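PDB 2CWS: alginate lyase A1-II' from Sphingomonas sp. A1, which probably depolymerises alginate by beta-elimination, the chain being the family-7 polysaccharide lyase part of a longer protein. Local coordinates for residues L93-Q99 with L158-M164; K105-I111 with L124-Q130; G132-V138 with H150-I156. The contacts are given in a common frame with arbitrary orientation. Residues are numbered along the deposited sequence.

Contact 1: L93-Q99 with L158-M164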
loop_
_atom_site.group_PDB
_atom_site.type_symbol
_atom_site.label_atom_id
_atom_site.label_comp_id
_atom_site.label_asym_id
_atom_site.label_seq_id
_atom_site.Cartn_x
_atom_site.Cartn_y
_atom_site.Cartn_z
ATOM N N LEU A 93 -8.549 5.682 -2.471
ATOM C CA LEU A 93 -8.230 5.162 -3.793
ATOM C C LEU A 93 -9.452 4.436 -4.318
ATOM O O LEU A 93 -10.336 3.978 -3.572
ATOM C CB LEU A 93 -6.963 4.278 -3.775
ATOM C CG LEU A 93 -7.002 3.024 -2.868
ATOM C CD1 LEU A 93 -7.692 1.820 -3.520
ATOM C CD2 LEU A 93 -5.551 2.624 -2.582
ATOM N N SER A 94 -9.461 4.247 -5.632
ATOM C CA SER A 94 -10.413 3.346 -6.266
ATOM C C SER A 94 -9.612 2.428 -7.180
ATOM O O SER A 94 -8.663 2.900 -7.823
ATOM C CB SER A 94 -11.579 4.016 -6.998
ATOM O OG SER A 94 -11.077 4.682 -8.123
ATOM N N GLY A 95 -9.939 1.168 -7.189
ATOM C CA GLY A 95 -9.109 0.227 -7.939
ATOM C C GLY A 95 -9.738 -1.118 -8.032
ATOM O O GLY A 95 -10.909 -1.328 -7.645
ATOM N N LYS A 96 -8.987 -2.081 -8.535
ATOM C CA LYS A 96 -9.431 -3.456 -8.632
ATOM C C LYS A 96 -8.199 -4.361 -8.713
ATOM O O LYS A 96 -7.127 -3.917 -9.088
ATOM C CB LYS A 96 -10.328 -3.766 -9.852
ATOM C CG LYS A 96 -9.668 -3.426 -11.199
ATOM C CD LYS A 96 -10.391 -4.019 -12.391
ATOM C CE LYS A 96 -11.707 -3.313 -12.548
ATOM N NZ LYS A 96 -12.550 -4.009 -13.606
ATOM N N THR A 97 -8.422 -5.620 -8.339
ATOM C CA THR A 97 -7.379 -6.641 -8.562
ATOM C C THR A 97 -7.836 -7.450 -9.739
ATOM O O THR A 97 -8.941 -8.008 -9.758
ATOM C CB THR A 97 -7.173 -7.442 -7.276
ATOM O OG1 THR A 97 -6.562 -6.587 -6.296
ATOM C CG2 THR A 97 -6.209 -8.604 -7.518
ATOM N N VAL A 98 -6.954 -7.542 -10.739
ATOM C CA VAL A 98 -7.272 -8.159 -12.029
ATOM C C VAL A 98 -6.851 -9.617 -12.071
ATOM O O VAL A 98 -7.559 -10.429 -12.682
ATOM C CB VAL A 98 -6.553 -7.366 -13.151
ATOM C CG1 VAL A 98 -6.653 -8.089 -14.504
ATOM C CG2 VAL A 98 -7.097 -5.926 -13.231
ATOM N N GLN A 99 -5.691 -9.929 -11.502
ATOM C CA GLN A 99 -5.112 -11.268 -11.606
ATOM C C GLN A 99 -4.342 -11.523 -10.303
ATOM O O GLN A 99 -3.664 -10.615 -9.803
ATOM C CB GLN A 99 -4.144 -11.344 -12.808
ATOM C CG GLN A 99 -3.475 -12.712 -12.943
ATOM C CD GLN A 99 -2.528 -12.673 -14.138
ATOM O OE1 GLN A 99 -2.976 -12.493 -15.292
ATOM N NE2 GLN A 99 -1.228 -12.901 -13.940
ATOM N N LEU A 158 -12.541 -10.730 -7.546
ATOM C CA LEU A 158 -11.620 -10.422 -8.629
ATOM C C LEU A 158 -12.325 -9.629 -9.708
ATOM O O LEU A 158 -13.385 -9.985 -10.149
ATOM C CB LEU A 158 -11.100 -11.764 -9.212
ATOM C CG LEU A 158 -9.879 -11.629 -10.112
ATOM C CD1 LEU A 158 -8.637 -11.374 -9.276
ATOM C CD2 LEU A 158 -9.731 -12.875 -10.966
ATOM N N GLY A 159 -11.696 -8.508 -10.100
ATOM C CA GLY A 159 -12.243 -7.628 -11.137
ATOM C C GLY A 159 -13.238 -6.596 -10.649
ATOM O O GLY A 159 -13.520 -5.654 -11.400
ATOM N N ASP A 160 -13.768 -6.723 -9.435
ATOM C CA ASP A 160 -14.693 -5.742 -8.918
ATOM C C ASP A 160 -13.951 -4.444 -8.574
ATOM O O ASP A 160 -12.846 -4.458 -8.103
ATOM C CB ASP A 160 -15.352 -6.205 -7.630
ATOM C CG ASP A 160 -16.367 -7.317 -7.798
ATOM O OD1 ASP A 160 -16.733 -7.717 -8.942
ATOM O OD2 ASP A 160 -16.851 -7.770 -6.709
ATOM N N LEU A 161 -14.603 -3.309 -8.748
ATOM C CA LEU A 161 -14.020 -2.037 -8.355
ATOM C C LEU A 161 -14.285 -1.849 -6.878
ATOM O O LEU A 161 -15.438 -2.047 -6.427
ATOM C CB LEU A 161 -14.728 -0.903 -9.117
ATOM C CG LEU A 161 -14.121 0.476 -8.837
ATOM C CD1 LEU A 161 -12.872 0.558 -9.696
ATOM C CD2 LEU A 161 -15.061 1.634 -9.088
ATOM N N TYR A 162 -13.271 -1.457 -6.135
ATOM C CA TYR A 162 -13.433 -1.055 -4.726
ATOM C C TYR A 162 -13.021 0.406 -4.564
ATOM O O TYR A 162 -12.087 0.896 -5.203
ATOM C CB TYR A 162 -12.630 -1.934 -3.765
ATOM C CG TYR A 162 -11.261 -2.413 -4.256
ATOM C CD1 TYR A 162 -11.101 -3.700 -4.707
ATOM C CD2 TYR A 162 -10.150 -1.579 -4.229
ATOM C CE1 TYR A 162 -9.860 -4.177 -5.144
ATOM C CE2 TYR A 162 -8.907 -2.005 -4.676
ATOM C CZ TYR A 162 -8.770 -3.313 -5.129
ATOM O OH TYR A 162 -7.569 -3.820 -5.609
ATOM N N ASN A 163 -13.742 1.060 -3.673
ATOM C CA ASN A 163 -13.420 2.381 -3.177
ATOM C C ASN A 163 -12.908 2.330 -1.749
ATOM O O ASN A 163 -13.693 2.125 -0.823
ATOM C CB ASN A 163 -14.651 3.277 -3.172
ATOM C CG ASN A 163 -15.106 3.569 -4.582
ATOM O OD1 ASN A 163 -14.358 4.147 -5.352
ATOM N ND2 ASN A 163 -16.312 3.148 -4.957
ATOM N N MET A 164 -11.629 2.490 -1.569
ATOM C CA MET A 164 -10.966 2.251 -0.300
ATOM C C MET A 164 -10.599 3.573 0.356
ATOM O O MET A 164 -10.254 4.529 -0.339
ATOM C CB MET A 164 -9.694 1.438 -0.564
ATOM C CG MET A 164 -8.929 1.091 0.690
ATOM S SD MET A 164 -7.378 0.238 0.317
ATOM C CE MET A 164 -8.008 -1.281 -0.417
HETATM O O HOH W 1 -11.047 -6.419 -7.477
#
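Two pairs of reciprocal backbone bonds hold these antiparallel strands: Leu93 N to Met164 O (3.0 Å) with Met164 N to Leu93 O (2.8 Å), then Gly95 N to Tyr162 O (2.9 Å) with Tyr162 N to Gly95 O (2.8 Å). Between them lies the non-hydrogen-bonded pair Ser94–Asn163, where Ser94 CA comes within 3.2 Å of Tyr162 O. Toward Leu158 other bonds take over: Lys96 NZ reaches Gly159 O (2.9 Å), Gly159 N reaches Thr97 O (2.8 Å), and a water accepts from Thr97 N (2.9 Å) while lying 2.7 Å from Asp160 O. The hydroxyls Thr97 OG1 and Tyr162 OH share a hydrogen bond of 3.0 Å. Gly95, lacking a side chain, lets the Tyr162 ring lie flat along the strand, with Gly95 O and Lys96 N over one ring face and Leu93 CD1 at the edge. Leu93 CD1 also packs on Met164 CB (3.6 Å). The face of Leu93, Tyr162 and Met164 turns to strands 106-114 and 120-130, whereas Ser94 OG bonds Ser222. Val98 and Gln99, both opposite Ile217, form a classic beta bulge in this sheet of a concanavalin-like beta sandwich.

Contact 2: K105-I111 with L124-Q130. With SO4 (sulfate ion), chain B.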
loop_
_atom_site.group_PDB
_atom_site.type_symbol
_atom_site.label_atom_id
_atom_site.label_comp_id
_atom_site.label_asym_id
_atom_site.label_seq_id
_atom_site.Cartn_x
_atom_site.Cartn_y
_atom_site.Cartn_z
ATOM N N LYS A 105 -3.541 -14.360 -2.963
ATOM C CA LYS A 105 -3.480 -13.249 -1.987
ATOM C C LYS A 105 -2.461 -12.212 -2.439
ATOM O O LYS A 105 -1.316 -12.531 -2.740
ATOM C CB LYS A 105 -3.115 -13.794 -0.613
ATOM C CG LYS A 105 -3.076 -12.730 0.470
ATOM C CD LYS A 105 -2.527 -13.202 1.785
ATOM C CE LYS A 105 -3.426 -14.239 2.437
ATOM N NZ LYS A 105 -2.882 -14.711 3.774
ATOM N N ILE A 106 -2.902 -10.924 -2.421
ATOM C CA ILE A 106 -1.985 -9.800 -2.581
ATOM C C ILE A 106 -2.411 -8.723 -1.589
ATOM O O ILE A 106 -3.489 -8.754 -1.032
ATOM C CB ILE A 106 -1.947 -9.209 -4.011
ATOM C CG1 ILE A 106 -3.270 -8.509 -4.383
ATOM C CG2 ILE A 106 -1.567 -10.272 -5.012
ATOM C CD1 ILE A 106 -3.175 -7.761 -5.732
ATOM N N ILE A 107 -1.476 -7.782 -1.352
ATOM C CA ILE A 107 -1.738 -6.585 -0.544
ATOM C C ILE A 107 -1.787 -5.414 -1.511
ATOM O O ILE A 107 -0.860 -5.213 -2.313
ATOM C CB ILE A 107 -0.688 -6.426 0.574
ATOM C CG1 ILE A 107 -0.933 -7.465 1.649
ATOM C CG2 ILE A 107 -0.680 -4.992 1.127
ATOM C CD1 ILE A 107 0.176 -7.581 2.684
ATOM N N VAL A 108 -2.858 -4.605 -1.418
ATOM C CA VAL A 108 -3.104 -3.523 -2.374
ATOM C C VAL A 108 -2.956 -2.145 -1.763
ATOM O O VAL A 108 -2.950 -1.161 -2.519
ATOM C CB VAL A 108 -4.478 -3.668 -3.086
ATOM C CG1 VAL A 108 -4.503 -4.923 -3.944
ATOM C CG2 VAL A 108 -5.605 -3.651 -2.055
ATOM N N ALA A 109 -2.807 -2.027 -0.455
ATOM C CA ALA A 109 -2.550 -0.754 0.182
ATOM C C ALA A 109 -2.011 -1.006 1.571
ATOM O O ALA A 109 -2.250 -2.076 2.163
ATOM C CB ALA A 109 -3.829 0.097 0.264
ATOM N N GLN A 110 -1.283 -0.029 2.091
ATOM C CA GLN A 110 -0.748 -0.136 3.464
ATOM C C GLN A 110 -0.689 1.236 4.109
ATOM O O GLN A 110 -0.601 2.276 3.449
ATOM C CB GLN A 110 0.702 -0.708 3.529
ATOM C CG GLN A 110 0.905 -1.953 2.693
ATOM C CD GLN A 110 2.224 -2.602 3.022
ATOM O OE1 GLN A 110 2.515 -2.852 4.210
ATOM N NE2 GLN A 110 3.009 -2.897 1.997
ATOM N N ILE A 111 -0.633 1.198 5.448
ATOM C CA ILE A 111 0.076 2.214 6.224
ATOM C C ILE A 111 1.278 1.473 6.807
ATOM O O ILE A 111 1.065 0.478 7.511
ATOM C CB ILE A 111 -0.755 2.855 7.353
ATOM C CG1 ILE A 111 -1.953 3.604 6.798
ATOM C CG2 ILE A 111 0.162 3.770 8.169
ATOM C CD1 ILE A 111 -2.821 4.157 7.918
ATOM N N LEU A 124 1.562 -1.089 9.786
ATOM C CA LEU A 124 0.415 -0.866 10.676
ATOM C C LEU A 124 -0.897 -1.371 10.072
ATOM O O LEU A 124 -1.623 -2.115 10.721
ATOM C CB LEU A 124 0.282 0.633 10.988
ATOM C CG LEU A 124 -0.981 0.990 11.834
ATOM C CD1 LEU A 124 -0.870 0.377 13.244
ATOM C CD2 LEU A 124 -1.165 2.497 11.881
ATOM N N VAL A 125 -1.208 -0.969 8.842
ATOM C CA VAL A 125 -2.423 -1.430 8.152
ATOM C C VAL A 125 -1.997 -2.127 6.878
ATOM O O VAL A 125 -1.199 -1.564 6.120
ATOM C CB VAL A 125 -3.390 -0.283 7.832
ATOM C CG1 VAL A 125 -4.618 -0.826 7.086
ATOM C CG2 VAL A 125 -3.769 0.486 9.111
ATOM N N LYS A 126 -2.558 -3.287 6.617
ATOM C CA LYS A 126 -2.373 -4.012 5.368
ATOM C C LYS A 126 -3.710 -4.357 4.770
ATOM O O LYS A 126 -4.531 -5.025 5.425
ATOM C CB LYS A 126 -1.584 -5.325 5.587
ATOM C CG LYS A 126 -0.225 -5.070 6.263
ATOM C CD LYS A 126 0.370 -6.359 6.883
ATOM C CE LYS A 126 -0.403 -6.691 8.194
ATOM N NZ LYS A 126 0.193 -7.925 8.807
ATOM N N ALA A 127 -3.974 -3.900 3.542
ATOM C CA ALA A 127 -5.237 -4.194 2.852
ATOM C C ALA A 127 -5.013 -5.441 2.026
ATOM O O ALA A 127 -4.398 -5.385 0.955
ATOM C CB ALA A 127 -5.664 -2.980 2.036
ATOM N N VAL A 128 -5.475 -6.580 2.552
ATOM C CA VAL A 128 -5.215 -7.894 1.966
ATOM C C VAL A 128 -6.378 -8.336 1.106
ATOM O O VAL A 128 -7.486 -8.569 1.622
ATOM C CB VAL A 128 -4.981 -8.926 3.080
ATOM C CG1 VAL A 128 -4.669 -10.289 2.459
ATOM C CG2 VAL A 128 -3.861 -8.477 4.034
ATOM N N PHE A 129 -6.135 -8.427 -0.205
ATOM C CA PHE A 129 -7.159 -8.813 -1.168
ATOM C C PHE A 129 -7.092 -10.302 -1.423
ATOM O O PHE A 129 -6.044 -10.851 -1.756
ATOM C CB PHE A 129 -6.960 -8.035 -2.488
ATOM C CG PHE A 129 -7.989 -8.456 -3.530
ATOM C CD1 PHE A 129 -7.822 -9.543 -4.368
ATOM C CD2 PHE A 129 -9.155 -7.721 -3.633
ATOM C CE1 PHE A 129 -8.811 -9.934 -5.215
ATOM C CE2 PHE A 129 -10.153 -8.109 -4.505
ATOM C CZ PHE A 129 -9.982 -9.259 -5.300
ATOM N N GLN A 130 -8.297 -10.918 -1.365
ATOM C CA GLN A 130 -8.579 -12.264 -1.911
ATOM C C GLN A 130 -9.833 -12.159 -2.759
ATOM O O GLN A 130 -10.633 -11.228 -2.607
ATOM C CB GLN A 130 -8.692 -13.326 -0.847
ATOM C CG GLN A 130 -7.383 -13.201 -0.031
ATOM C CD GLN A 130 -7.197 -14.446 0.748
ATOM O OE1 GLN A 130 -7.742 -14.537 1.876
ATOM N NE2 GLN A 130 -6.455 -15.417 0.230
HETATM S S SO4 B . 6.748 -4.976 4.136
HETATM O O1 SO4 B . 5.989 -3.904 3.259
HETATM O O2 SO4 B . 7.166 -4.438 5.412
HETATM O O3 SO4 B . 5.898 -6.076 4.404
HETATM O O4 SO4 B . 7.938 -5.420 3.418
#
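The hairpin strands 106-111 and 125-130 cross at 136°, and their side chains give each face its own relief. On the face of Ile106, Ala109 and Ile111, ridges flank a shallow middle. At one end Phe129 CB rests against both Ile106 CG1 and Val108 CG1, 4.2 Å from each; at the other Ile111 CD1 meets Val125 CG2 at 4.0 Å. The hollow between them is floored by Ala109 and Ala127, whose CB atoms are 4.0 Å apart, and Met164 from the facing sheet rests on both. On the reverse face Ile107 CG1 packs on Val128 CG2 (3.9 Å), while Lys105 CG lies against Val128 CG1 (3.5 Å). Backbone bonds run along the pair: Ile106 and Phe129 pair reciprocally, Ala127 O accepts from Val108 N (2.9 Å), and Ala127 N donates to Ala109 O (2.9 Å). Ile111 O takes both Val125 N (3.0 Å) and Leu124 N (2.8 Å), a classic beta bulge where the chain turns a corner. Lys126 sends its amine to Asp148. Gln110 NE2 bonds Glu69 and, weakly, sulfate O1 (3.4 Å); His112, Tyr205 and Arg67 complete the sulfate site. One face is thus apolar core; the other mixes Ile107 and Val128 with Gln110 and Lys126 and holds a sulfate, probably from the crystallisation liquor, in a place consistent with the cleft for the acidic polysaccharide.

Contact 3: G132-V138 with H150-I156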
loop_
_atom_site.group_PDB
_atom_site.type_symbol
_atom_site.label_atom_id
_atom_site.label_comp_id
_atom_site.label_asym_id
_atom_site.label_seq_id
_atom_site.Cartn_x
_atom_site.Cartn_y
_atom_site.Cartn_z
ATOM N N GLY A 132 -13.095 -12.509 -3.228
ATOM C CA GLY A 132 -14.308 -12.675 -2.443
ATOM C C GLY A 132 -14.256 -11.988 -1.065
ATOM O O GLY A 132 -15.321 -11.898 -0.430
ATOM N N GLN A 133 -13.072 -11.511 -0.637
ATOM C CA GLN A 133 -13.032 -10.831 0.660
ATOM C C GLN A 133 -11.754 -9.972 0.686
ATOM O O GLN A 133 -10.689 -10.403 0.233
ATOM C CB GLN A 133 -12.981 -11.894 1.745
ATOM C CG GLN A 133 -12.292 -11.466 2.982
ATOM C CD GLN A 133 -12.228 -12.510 4.055
ATOM O OE1 GLN A 133 -13.243 -12.802 4.689
ATOM N NE2 GLN A 133 -11.027 -13.085 4.250
ATOM N N LEU A 134 -11.904 -8.773 1.250
ATOM C CA LEU A 134 -10.705 -8.001 1.598
ATOM C C LEU A 134 -10.621 -7.932 3.108
ATOM O O LEU A 134 -11.645 -7.800 3.812
ATOM C CB LEU A 134 -10.765 -6.611 0.967
ATOM C CG LEU A 134 -9.392 -5.874 1.121
ATOM C CD1 LEU A 134 -8.975 -5.214 -0.171
ATOM C CD2 LEU A 134 -9.537 -4.902 2.287
ATOM N N ASP A 135 -9.425 -8.060 3.647
ATOM C CA ASP A 135 -9.158 -8.013 5.075
ATOM C C ASP A 135 -8.246 -6.814 5.336
ATOM O O ASP A 135 -7.087 -6.830 4.909
ATOM C CB ASP A 135 -8.488 -9.310 5.493
ATOM C CG ASP A 135 -8.167 -9.411 6.968
ATOM O OD1 ASP A 135 -8.519 -8.536 7.775
ATOM O OD2 ASP A 135 -7.506 -10.461 7.278
ATOM N N MET A 136 -8.777 -5.787 5.990
ATOM C CA MET A 136 -7.933 -4.674 6.442
ATOM C C MET A 136 -7.341 -5.054 7.775
ATOM O O MET A 136 -7.995 -4.950 8.819
ATOM C CB MET A 136 -8.834 -3.462 6.781
ATOM C CG MET A 136 -9.208 -2.760 5.493
ATOM S SD MET A 136 -7.841 -1.872 4.730
ATOM C CE MET A 136 -8.791 -0.520 4.053
ATOM N N GLN A 137 -6.118 -5.514 7.762
ATOM C CA GLN A 137 -5.430 -6.021 8.951
ATOM C C GLN A 137 -4.720 -4.855 9.630
ATOM O O GLN A 137 -4.008 -4.098 8.978
ATOM C CB GLN A 137 -4.395 -7.079 8.533
ATOM C CG GLN A 137 -5.077 -8.280 7.890
ATOM C CD GLN A 137 -4.149 -9.399 7.426
ATOM O OE1 GLN A 137 -4.637 -10.475 6.962
ATOM N NE2 GLN A 137 -2.887 -9.232 7.482
ATOM N N VAL A 138 -4.935 -4.728 10.934
ATOM C CA VAL A 138 -4.261 -3.666 11.714
ATOM C C VAL A 138 -3.396 -4.330 12.752
ATOM O O VAL A 138 -3.889 -5.105 13.610
ATOM C CB VAL A 138 -5.264 -2.688 12.365
ATOM C CG1 VAL A 138 -4.506 -1.577 13.060
ATOM C CG2 VAL A 138 -6.229 -2.110 11.326
ATOM N N HIS A 150 -8.148 -8.317 12.508
ATOM C CA HIS A 150 -8.673 -8.486 11.159
ATOM C C HIS A 150 -9.968 -7.725 11.021
ATOM O O HIS A 150 -10.737 -7.571 11.981
ATOM C CB HIS A 150 -8.893 -9.990 10.882
ATOM C CG HIS A 150 -7.587 -10.732 10.930
ATOM N ND1 HIS A 150 -6.861 -10.975 9.809
ATOM C CD2 HIS A 150 -6.825 -11.216 11.948
ATOM C CE1 HIS A 150 -5.726 -11.592 10.112
ATOM N NE2 HIS A 150 -5.706 -11.772 11.423
ATOM N N ASN A 151 -10.230 -7.243 9.800
ATOM C CA ASN A 151 -11.471 -6.503 9.500
ATOM C C ASN A 151 -11.927 -6.957 8.119
ATOM O O ASN A 151 -11.333 -6.542 7.091
ATOM C CB ASN A 151 -11.247 -4.987 9.519
ATOM C CG ASN A 151 -10.834 -4.510 10.915
ATOM O OD1 ASN A 151 -11.702 -4.304 11.795
ATOM N ND2 ASN A 151 -9.527 -4.375 11.166
ATOM N N TYR A 152 -12.930 -7.805 8.091
ATOM C CA TYR A 152 -13.303 -8.500 6.854
ATOM C C TYR A 152 -14.450 -7.793 6.119
ATOM O O TYR A 152 -15.469 -7.442 6.766
ATOM C CB TYR A 152 -13.771 -9.938 7.155
ATOM C CG TYR A 152 -12.626 -10.759 7.762
ATOM C CD1 TYR A 152 -12.633 -11.178 9.071
ATOM C CD2 TYR A 152 -11.521 -11.080 6.960
ATOM C CE1 TYR A 152 -11.525 -11.959 9.570
ATOM C CE2 TYR A 152 -10.431 -11.826 7.416
ATOM C CZ TYR A 152 -10.468 -12.241 8.721
ATOM O OH TYR A 152 -9.407 -12.964 9.268
ATOM N N PHE A 153 -14.250 -7.634 4.818
ATOM C CA PHE A 153 -15.249 -7.060 3.921
ATOM C C PHE A 153 -15.626 -8.168 2.949
ATOM O O PHE A 153 -14.838 -8.548 2.068
ATOM C CB PHE A 153 -14.668 -5.830 3.188
ATOM C CG PHE A 153 -14.291 -4.733 4.159
ATOM C CD1 PHE A 153 -12.997 -4.723 4.737
ATOM C CD2 PHE A 153 -15.208 -3.777 4.511
ATOM C CE1 PHE A 153 -12.706 -3.707 5.664
ATOM C CE2 PHE A 153 -14.894 -2.752 5.390
ATOM C CZ PHE A 153 -13.648 -2.724 5.953
ATOM N N THR A 154 -16.840 -8.651 3.110
ATOM C CA THR A 154 -17.368 -9.765 2.350
ATOM C C THR A 154 -17.918 -9.324 1.000
ATOM O O THR A 154 -18.710 -8.371 0.914
ATOM C CB THR A 154 -18.492 -10.424 3.165
ATOM O OG1 THR A 154 -17.921 -10.890 4.381
ATOM C CG2 THR A 154 -19.107 -11.579 2.420
ATOM N N GLY A 155 -17.515 -10.052 -0.075
ATOM C CA GLY A 155 -18.131 -9.952 -1.406
ATOM C C GLY A 155 -17.231 -9.273 -2.433
ATOM O O GLY A 155 -17.610 -9.194 -3.610
ATOM N N ILE A 156 -16.055 -8.818 -2.043
ATOM C CA ILE A 156 -15.077 -8.080 -2.884
ATOM C C ILE A 156 -14.435 -9.112 -3.830
ATOM O O ILE A 156 -13.557 -9.839 -3.339
ATOM C CB ILE A 156 -13.998 -7.339 -2.058
ATOM C CG1 ILE A 156 -14.536 -6.553 -0.804
ATOM C CG2 ILE A 156 -13.157 -6.455 -2.926
ATOM C CD1 ILE A 156 -15.594 -5.617 -1.341
HETATM O O HOH W 2 -15.850 -12.592 4.321
HETATM O O HOH W 3 -7.290 -13.839 7.932
#
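Gly132 opens the pairing at a G1 beta bulge: its N donates to Ile156 O (2.7 Å) and its O accepts from Gly155 N (2.9 Å), with both glycines at positive phi angles that would jam a CB against the preceding carbonyl. Gln133 OE1 is linked to Thr154 OG1 through a water, at 2.6 Å and 2.7 Å. Leu134 forms the reciprocal pair with Phe153, Leu134 N to Phe153 O at 3.1 Å and Phe153 N to Leu134 O at 2.8 Å, and its CD2 touches Phe153 CD1 (4.2 Å). Asp135 spreads its carboxylate over the partner: OD1 accepts from Asn151 N (2.9 Å), and OD2 from His150 ND1 (2.7 Å). Met136 N bonds Asn151 O (2.9 Å), its O receives Asn151 ND2 (2.9 Å), and its CG lies 3.6 Å from Phe153 CE1. Val138 CG2 ends the contact 4.0 Å from Asn151 ND2. Leu134 and Phe153 lean on Met177 of the other sheet, and Arg182 makes a cation-pi contact with the Phe153 ring. Near 150-151 side chains supplement the backbone bonds: buried Asp135 is held by the main-chain NH of Asn151 and the imidazole of His150, while Leu134, Met136 and Phe153 pack toward the other sheet.

Overall arrangement
From the N terminus, strand 88-99 supplies the first half of contact 1 and the chain then crosses to the other sheet of the sandwich. There contact 2 closes the hairpin 106-114/120-130 over 12 intervening residues. After a short turn, contact 3 closes the next hairpin, 133-139/148-154, over 11. The two hairpins stand in series and share a border, where Val128 O meets Asp135 N at 2.9 Å. Returning to the first sheet, strand 162-169 closes contact 1 across 58 residues, a span that holds both hairpins without any crossing. The sheets meet face to face: Thr97 CB packs on Phe129 CE1 (3.6 Å), and Met164 CG on Met136 CE (3.7 Å).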